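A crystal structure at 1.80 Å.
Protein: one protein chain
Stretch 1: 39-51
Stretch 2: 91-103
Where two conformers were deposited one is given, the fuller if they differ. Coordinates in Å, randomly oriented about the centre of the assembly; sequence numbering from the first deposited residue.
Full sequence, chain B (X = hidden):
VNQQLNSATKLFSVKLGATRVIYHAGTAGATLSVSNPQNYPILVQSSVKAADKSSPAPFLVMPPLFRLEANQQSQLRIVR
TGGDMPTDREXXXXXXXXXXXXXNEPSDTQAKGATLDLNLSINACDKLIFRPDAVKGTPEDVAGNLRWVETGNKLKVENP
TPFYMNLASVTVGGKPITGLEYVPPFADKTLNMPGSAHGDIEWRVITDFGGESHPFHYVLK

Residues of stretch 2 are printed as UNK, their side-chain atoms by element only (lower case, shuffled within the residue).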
ATOM      1  N   ASN B  39      15.230 -17.063  -1.467  1.00 18.06           N
ATOM      2  CA  ASN B  39      16.176 -18.108  -1.104  1.00 19.34           C
ATOM      3  C   ASN B  39      17.519 -17.523  -0.663  1.00 19.32           C
ATOM      4  O   ASN B  39      18.587 -18.047  -0.986  1.00 19.63           O
ATOM      5  CB  ASN B  39      16.369 -19.102  -2.261  1.00 20.21           C
ATOM      6  CG  ASN B  39      16.810 -20.468  -1.776  1.00 22.50           C
ATOM      7  OD1 ASN B  39      16.735 -20.752  -0.571  1.00 23.01           O
ATOM      8  ND2 ASN B  39      17.258 -21.315  -2.696  1.00 25.28           N
ATOM      9  N   TYR B  40      17.441 -16.421   0.078  1.00 19.15           N
ATOM     10  CA  TYR B  40      18.598 -15.727   0.631  1.00 19.23           C
ATOM     11  C   TYR B  40      18.090 -14.805   1.749  1.00 18.12           C
ATOM     12  O   TYR B  40      16.901 -14.528   1.814  1.00 18.18           O
ATOM     13  CB  TYR B  40      19.325 -14.922  -0.463  1.00 19.63           C
ATOM     14  CG  TYR B  40      18.467 -13.954  -1.268  1.00 19.77           C
ATOM     15  CD1 TYR B  40      18.146 -12.695  -0.771  1.00 20.30           C
ATOM     16  CD2 TYR B  40      18.039 -14.283  -2.568  1.00 21.51           C
ATOM     17  CE1 TYR B  40      17.366 -11.788  -1.529  1.00 20.71           C
ATOM     18  CE2 TYR B  40      17.270 -13.390  -3.324  1.00 20.33           C
ATOM     19  CZ  TYR B  40      16.969 -12.141  -2.806  1.00 21.11           C
ATOM     20  OH  TYR B  40      16.242 -11.255  -3.565  1.00 20.88           O
ATOM     21  N   PRO B  41      18.988 -14.333   2.637  1.00 18.85           N
ATOM     22  CA  PRO B  41      18.548 -13.545   3.799  1.00 17.72           C
ATOM     23  C   PRO B  41      18.119 -12.116   3.414  1.00 17.22           C
ATOM     24  O   PRO B  41      18.666 -11.534   2.462  1.00 18.12           O
ATOM     25  CB  PRO B  41      19.806 -13.488   4.704  1.00 17.63           C
ATOM     26  CG  PRO B  41      20.817 -14.363   4.058  1.00 18.76           C
ATOM     27  CD  PRO B  41      20.456 -14.486   2.609  1.00 17.86           C
ATOM     28  N   ILE B  42      17.138 -11.596   4.134  1.00 16.99           N
ATOM     29  CA  ILE B  42      16.697 -10.214   3.998  1.00 16.69           C
ATOM     30  C   ILE B  42      16.672  -9.504   5.342  1.00 16.96           C
ATOM     31  O   ILE B  42      16.567 -10.135   6.378  1.00 18.47           O
ATOM     32  CB  ILE B  42      15.309 -10.104   3.339  1.00 17.61           C
ATOM     33  CG1 ILE B  42      14.221 -10.683   4.230  1.00 16.91           C
ATOM     34  CG2 ILE B  42      15.333 -10.732   1.961  1.00 15.14           C
ATOM     35  CD1 ILE B  42      12.754 -10.442   3.730  1.00 17.76           C
ATOM     36  N   LEU B  43      16.771  -8.185   5.303  1.00 17.19           N
ATOM     37  CA  LEU B  43      16.650  -7.375   6.504  1.00 17.43           C
ATOM     38  C   LEU B  43      15.229  -6.812   6.547  1.00 18.30           C
ATOM     39  O   LEU B  43      14.649  -6.450   5.517  1.00 18.63           O
ATOM     40  CB  LEU B  43      17.683  -6.243   6.521  1.00 17.89           C
ATOM     41  CG  LEU B  43      19.171  -6.578   6.566  1.00 17.73           C
ATOM     42  CD1 LEU B  43      20.072  -5.307   6.641  1.00 18.28           C
ATOM     43  CD2 LEU B  43      19.443  -7.488   7.770  1.00 20.63           C
ATOM     44  N   VAL B  44      14.662  -6.755   7.739  1.00 18.45           N
ATOM     45  CA  VAL B  44      13.286  -6.305   7.889  1.00 19.54           C
ATOM     46  C   VAL B  44      13.186  -5.244   8.987  1.00 19.44           C
ATOM     47  O   VAL B  44      13.847  -5.356  10.015  1.00 20.05           O
ATOM     48  CB  VAL B  44      12.318  -7.473   8.168  1.00 19.61           C
ATOM     49  CG1 VAL B  44      10.865  -6.991   8.147  1.00 20.78           C
ATOM     50  CG2 VAL B  44      12.454  -8.554   7.116  1.00 20.54           C
ATOM     51  N   GLN B  45      12.378  -4.219   8.734  1.00 19.94           N
ATOM     52  CA  GLN B  45      12.058  -3.210   9.714  1.00 19.83           C
ATOM     53  C   GLN B  45      10.541  -3.130   9.805  1.00 20.90           C
ATOM     54  O   GLN B  45       9.845  -3.076   8.787  1.00 20.70           O
ATOM     55  CB  GLN B  45      12.643  -1.875   9.283  1.00 21.71           C
ATOM     56  CG  GLN B  45      12.279  -0.700  10.171  1.00 26.77           C
ATOM     57  CD  GLN B  45      12.238   0.579   9.385  1.00 31.64           C
ATOM     58  OE1 GLN B  45      13.269   1.091   8.940  1.00 33.22           O
ATOM     59  NE2 GLN B  45      11.043   1.091   9.182  1.00 34.28           N
ATOM     60  N   SER B  46      10.023  -3.136  11.023  1.00 20.43           N
ATOM     61  CA  SER B  46       8.599  -2.928  11.201  0.50 21.75           C
ATOM     62  C   SER B  46       8.369  -1.661  11.987  1.00 22.26           C
ATOM     63  O   SER B  46       9.122  -1.335  12.950  1.00 22.41           O
ATOM     64  CB  SER B  46       7.946  -4.109  11.900  0.50 20.89           C
ATOM     65  OG  SER B  46       8.405  -5.333  11.381  0.50 22.58           O
ATOM     66  N   SER B  47       7.349  -0.919  11.557  1.00 23.55           N
ATOM     67  CA  SER B  47       6.946   0.330  12.196  1.00 22.99           C
ATOM     68  C   SER B  47       5.409   0.439  12.227  1.00 22.42           C
ATOM     69  O   SER B  47       4.745  -0.229  11.468  1.00 21.68           O
ATOM     70  CB  SER B  47       7.540   1.518  11.407  1.00 23.59           C
ATOM     71  OG  SER B  47       7.128   1.432  10.037  1.00 27.91           O
ATOM     72  N   VAL B  48       4.857   1.232  13.144  1.00 21.39           N
ATOM     73  CA  VAL B  48       3.407   1.590  13.123  1.00 21.55           C
ATOM     74  C   VAL B  48       3.262   3.096  12.902  1.00 21.23           C
ATOM     75  O   VAL B  48       3.945   3.886  13.558  1.00 22.83           O
ATOM     76  CB  VAL B  48       2.678   1.161  14.428  1.00 20.90           C
ATOM     77  CG1 VAL B  48       1.190   1.479  14.348  1.00 18.08           C
ATOM     78  CG2 VAL B  48       2.828  -0.349  14.638  1.00 23.87           C
ATOM     79  N   LYS B  49       2.411   3.500  11.963  1.00 20.81           N
ATOM     80  CA  LYS B  49       2.166   4.942  11.727  1.00 19.89           C
ATOM     81  C   LYS B  49       0.688   5.211  11.975  1.00 19.26           C
ATOM     82  O   LYS B  49      -0.143   4.291  11.913  1.00 20.38           O
ATOM     83  CB  LYS B  49       2.512   5.341  10.295  1.00 20.62           C
ATOM     84  CG  LYS B  49       3.953   4.999   9.865  1.00 21.33           C
ATOM     85  CD  LYS B  49       4.914   5.626  10.809  1.00 26.19           C
ATOM     86  CE  LYS B  49       5.016   7.089  10.667  1.00 27.35           C
ATOM     87  NZ  LYS B  49       6.376   7.572  11.076  1.00 26.34           N
ATOM     88  N   ALA B  50       0.361   6.474  12.217  1.00 17.75           N
ATOM     89  CA  ALA B  50      -1.035   6.847  12.469  1.00 17.53           C
ATOM     90  C   ALA B  50      -1.814   6.711  11.146  1.00 17.72           C
ATOM     91  O   ALA B  50      -1.203   6.396  10.083  1.00 19.12           O
ATOM     92  CB  ALA B  50      -1.091   8.278  12.980  1.00 17.15           C
ATOM     93  N   ALA B  51      -3.138   6.921  11.189  1.00 17.91           N
ATOM     94  CA  ALA B  51      -3.969   6.814   9.955  1.00 19.01           C
ATOM     95  C   ALA B  51      -3.444   7.650   8.777  1.00 19.86           C
ATOM     96  O   ALA B  51      -3.598   7.251   7.604  1.00 20.94           O
ATOM     97  CB  ALA B  51      -5.456   7.169  10.260  1.00 18.03           C
ATOM     98  N   UNK B  91      -9.975   3.438  15.826  1.00 19.72           N
ATOM     99  CA  UNK B  91      -8.875   4.304  15.451  1.00 18.99           C
ATOM    100  C   UNK B  91      -7.981   3.462  14.566  1.00 20.40           C
ATOM    101  O   UNK B  91      -7.619   2.343  14.928  1.00 19.60           O
ATOM    102  c   UNK B  91      -6.842   5.650  16.165  1.00 18.98           C
ATOM    103  o   UNK B  91      -8.852   5.632  17.510  1.00 19.55           O
ATOM    104  c   UNK B  91      -8.043   4.803  16.664  1.00 19.37           C
ATOM    105  N   UNK B  92      -7.665   3.992  13.393  1.00 19.36           N
ATOM    106  CA  UNK B  92      -6.894   3.249  12.414  1.00 21.10           C
ATOM    107  C   UNK B  92      -5.431   3.656  12.490  1.00 20.44           C
ATOM    108  O   UNK B  92      -5.118   4.844  12.663  1.00 21.92           O
ATOM    109  c   UNK B  92      -7.690   1.924   9.008  1.00 28.85           C
ATOM    110  c   UNK B  92      -7.437   3.520  11.004  1.00 20.67           C
ATOM    111  c   UNK B  92      -6.719   2.608   9.990  1.00 24.44           C
ATOM    112  c   UNK B  92      -5.666   3.381   9.275  1.00 24.17           C
ATOM    113  N   UNK B  93      -4.552   2.668  12.386  1.00 20.29           N
ATOM    114  CA  UNK B  93      -3.110   2.882  12.201  1.00 20.47           C
ATOM    115  C   UNK B  93      -2.672   2.006  11.001  1.00 19.98           C
ATOM    116  O   UNK B  93      -3.470   1.222  10.445  1.00 19.85           O
ATOM    117  n   UNK B  93      -4.479   1.941  15.325  1.00 22.74           N
ATOM    118  o   UNK B  93      -4.029   3.921  16.212  1.00 23.97           O
ATOM    119  c   UNK B  93      -2.353   2.365  13.455  1.00 21.41           C
ATOM    120  c   UNK B  93      -2.421   3.137  14.706  1.00 26.23           C
ATOM    121  c   UNK B  93      -3.732   3.039  15.473  1.00 20.81           C
ATOM    122  N   UNK B  94      -1.391   2.094  10.642  1.00 19.60           N
ATOM    123  CA  UNK B  94      -0.814   1.232   9.637  1.00 19.42           C
ATOM    124  C   UNK B  94       0.421   0.560  10.210  1.00 20.30           C
ATOM    125  O   UNK B  94       1.294   1.234  10.751  1.00 20.89           O
ATOM    126  c   UNK B  94      -0.360   2.054   8.438  1.00 19.65           C
ATOM    127  c   UNK B  94      -2.258   2.070   6.658  1.00 20.74           C
ATOM    128  c   UNK B  94      -1.495   2.676   7.694  1.00 19.40           C
ATOM    129  c   UNK B  94      -4.181   2.748   5.240  1.00 23.66           C
ATOM    130  c   UNK B  94      -4.119   1.522   4.627  1.00 20.05           C
ATOM    131  c   UNK B  94      -3.264   3.007   6.273  1.00 20.89           C
ATOM    132  c   UNK B  94      -3.135   0.563   4.972  1.00 22.79           C
ATOM    133  n   UNK B  94      -3.104   4.131   7.040  1.00 21.74           N
ATOM    134  c   UNK B  94      -2.220   0.814   6.037  1.00 19.32           C
ATOM    135  c   UNK B  94      -2.048   3.934   7.908  1.00 22.03           C
ATOM    136  N   UNK B  95       0.486  -0.753  10.058  1.00 19.85           N
ATOM    137  CA  UNK B  95       1.673  -1.527  10.436  1.00 20.11           C
ATOM    138  C   UNK B  95       2.377  -1.865   9.110  1.00 20.46           C
ATOM    139  O   UNK B  95       1.807  -2.509   8.249  1.00 19.26           O
ATOM    140  c   UNK B  95       2.590  -3.468  11.813  1.00 22.12           C
ATOM    141  c   UNK B  95       1.325  -2.757  11.359  1.00 21.64           C
ATOM    142  c   UNK B  95       0.347  -3.777  10.706  1.00 20.88           C
ATOM    143  N   UNK B  96       3.626  -1.407   8.998  1.00 20.19           N
ATOM    144  CA  UNK B  96       4.391  -1.480   7.763  1.00 21.69           C
ATOM    145  C   UNK B  96       5.637  -2.326   7.978  1.00 20.87           C
ATOM    146  O   UNK B  96       6.280  -2.258   9.024  1.00 21.09           O
ATOM    147  s   UNK B  96       3.471   0.989   6.835  1.00 24.71           S
ATOM    148  c   UNK B  96       4.821  -0.091   7.360  1.00 21.49           C
ATOM    149  N   UNK B  97       5.946  -3.113   6.966  1.00 20.09           N
ATOM    150  CA  UNK B  97       7.065  -4.040   6.981  1.00 20.26           C
ATOM    151  C   UNK B  97       7.925  -3.632   5.810  1.00 20.16           C
ATOM    152  O   UNK B  97       7.453  -3.718   4.670  1.00 20.42           O
ATOM    153  c   UNK B  97       6.551  -5.498   6.718  1.00 20.89           C
ATOM    154  c   UNK B  97       6.011  -5.723   9.181  1.00 27.40           C
ATOM    155  c   UNK B  97       7.710  -6.496   6.499  1.00 22.73           C
ATOM    156  c   UNK B  97       5.576  -5.976   7.800  1.00 24.61           C
ATOM    157  N   UNK B  98       9.134  -3.147   6.097  1.00 18.83           N
ATOM    158  CA  UNK B  98      10.117  -2.796   5.062  1.00 19.60           C
ATOM    159  C   UNK B  98      11.096  -3.949   4.913  1.00 19.88           C
ATOM    160  O   UNK B  98      11.710  -4.383   5.907  1.00 20.34           O
ATOM    161  n   UNK B  98      11.407   1.888   3.965  1.00 26.64           N
ATOM    162  c   UNK B  98      12.845   0.039   4.787  1.00 21.07           C
ATOM    163  c   UNK B  98      12.031   1.272   5.185  1.00 26.93           C
ATOM    164  c   UNK B  98      10.921  -1.549   5.448  1.00 19.12           C
ATOM    165  c   UNK B  98      11.934  -1.121   4.354  1.00 19.92           C
ATOM    166  N   UNK B  99      11.259  -4.409   3.673  1.00 19.35           N
ATOM    167  CA  UNK B  99      12.129  -5.566   3.397  1.00 19.11           C
ATOM    168  C   UNK B  99      13.193  -5.114   2.412  1.00 18.62           C
ATOM    169  O   UNK B  99      12.904  -4.467   1.403  1.00 17.38           O
ATOM    170  c   UNK B  99      11.328  -6.747   2.854  1.00 20.00           C
ATOM    171  N   UNK B 100      14.427  -5.477   2.729  1.00 17.86           N
ATOM    172  CA  UNK B 100      15.606  -4.995   2.023  1.00 19.60           C
ATOM    173  C   UNK B 100      16.528  -6.190   1.706  1.00 19.65           C
ATOM    174  O   UNK B 100      16.998  -6.866   2.623  1.00 19.64           O
ATOM    175  c   UNK B 100      17.611  -3.504   2.261  1.00 20.58           C
ATOM    176  c   UNK B 100      15.396  -2.698   3.104  1.00 22.25           C
ATOM    177  c   UNK B 100      16.332  -3.919   2.883  1.00 19.34           C
ATOM    178  N   UNK B 101      16.801  -6.424   0.403  1.00 20.58           N
ATOM    179  CA  UNK B 101      17.660  -7.518  -0.018  1.00 21.14           C
ATOM    180  C   UNK B 101      19.137  -7.139   0.062  1.00 21.17           C
ATOM    181  O   UNK B 101      19.445  -5.955   0.118  1.00 21.56           O
ATOM    182  c   UNK B 101      17.269  -7.744  -1.481  1.00 21.48           C
ATOM    183  c   UNK B 101      16.271  -5.635  -0.738  1.00 20.60           C
ATOM    184  c   UNK B 101      16.755  -6.409  -1.971  1.00 21.77           C
ATOM    185  N   UNK B 102      20.037  -8.125   0.030  1.00 22.37           N
ATOM    186  CA  UNK B 102      21.464  -7.793   0.009  1.00 22.39           C
ATOM    187  C   UNK B 102      21.834  -7.106  -1.303  1.00 24.57           C
ATOM    188  O   UNK B 102      21.124  -7.284  -2.285  1.00 22.76           O
ATOM    189  c   UNK B 102      22.166  -9.154   0.111  1.00 23.34           C
ATOM    190  c   UNK B 102      21.142 -10.191   0.114  1.00 22.09           C
ATOM    191  c   UNK B 102      19.782  -9.581  -0.003  1.00 21.86           C
ATOM    192  N   UNK B 103      22.922  -6.321  -1.317  1.00 27.64           N
ATOM    193  CA  UNK B 103      23.452  -5.735  -2.578  1.00 30.82           C
ATOM    194  C   UNK B 103      23.716  -6.817  -3.629  1.00 30.58           C
ATOM    195  O   UNK B 103      24.096  -7.933  -3.296  1.00 30.65           O
ATOM    196  o   UNK B 103      26.607  -2.555  -2.912  1.00 40.80           O
ATOM    197  c   UNK B 103      26.021  -2.853  -1.830  1.00 34.48           C
ATOM    198  c   UNK B 103      24.651  -3.533  -1.890  1.00 33.57           C
ATOM    199  o   UNK B 103      26.533  -2.637  -0.703  1.00 38.90           O
ATOM    200  c   UNK B 103      24.770  -4.991  -2.350  1.00 31.02           C
TER
HETATM  201  O   HOH W   1      -4.527   7.190  13.793  1.00 11.52           O

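Position 91 carries three side-chain atoms, a carbon bearing one oxygen and one carbon, and touches nothing on stretch 1. It is Thr-91, a beta-branched residue at ease in an extended strand.

Position 92 has four carbons, forked at the second; an end carbon lies 3.9 Å from Ala-51 CB. This is Leu-92, and the carbon is CD2. A water accepts from Ala-51 N (3.0 Å) and donates to Leu-92 O (2.7 Å), bridging backbones whose direct N-to-O angle is poor.

Position 93 has three carbons, the third carrying one oxygen and one nitrogen; its CB packs 3.8 Å from Val-48 CG1. It is Gln-93, whose aliphatic stem suits that neighbour.

At position 94 one carbon leads to fused five- and six-membered rings holding eight carbons and a nitrogen, the nitrogen 3.2 Å from Ala-51 O. Only Trp-94 explains this: NE1 donates to that carbonyl, beyond the regular backbone pairing.

Position 95 has one carbon bearing two more, one of them 4.2 Å from Val-48 CG2. It is Val-95, and two compact branched side chains lie side by side.

Position 96 is a carbon followed by sulfur, its CB 3.8 Å from Ser-47 OG: Cys-96, one small side chain beside another, bonded covalently to a group elsewhere in the structure.

Position 97 has four carbons forked at the first, one arm two carbons long. The short arm meets Val-44 CG1 at 3.6 Å; the long arm's end comes within 3.3 Å of Ser-46 OG, a buried hydroxyl without a polar partner. This is Ile-97, apolar on a largely buried face.

Position 98 is four carbons in a row ending in nitrogen, the last carbon 4.0 Å from Gln-45 OE1. It is Lys-98, whose end leads away to a partner elsewhere.

Position 99 has a single carbon, 4.1 Å from Ile-42 CD1: Ala-99, small and apolar on Val-44's buried face.

Position 100 has three carbons branched at the first; its backbone N donates to Leu-43 O at 3.0 Å. Beta-branched Val-100 suits a strand.

Position 101 closes three carbons onto its nitrogen, CB 4.0 Å from Tyr-40 CE1: Pro-101, apolar against the ring.

Position 102 does likewise, the carbon on nitrogen 3.6 Å from Tyr-40 CD1: Pro-102, whose nitrogen cannot donate, fitting beyond the strand.

Position 103, three carbons ending in two oxygens, lies beyond stretch 1's reach: Glu-103, its charge exposed.

In this antiparallel ladder, Leu-43, Gln-45, Ser-47 and Lys-49 each exchange two backbone hydrogen bonds with Val-100, Lys-98, Cys-96 and Trp-94, sharing one face; Val-44, Ser-46 and Val-48 meet Ala-99, Ile-97 and Val-95 on the other, mostly buried.

Stretch 2 91-103: TLQWVCIKAVPPE
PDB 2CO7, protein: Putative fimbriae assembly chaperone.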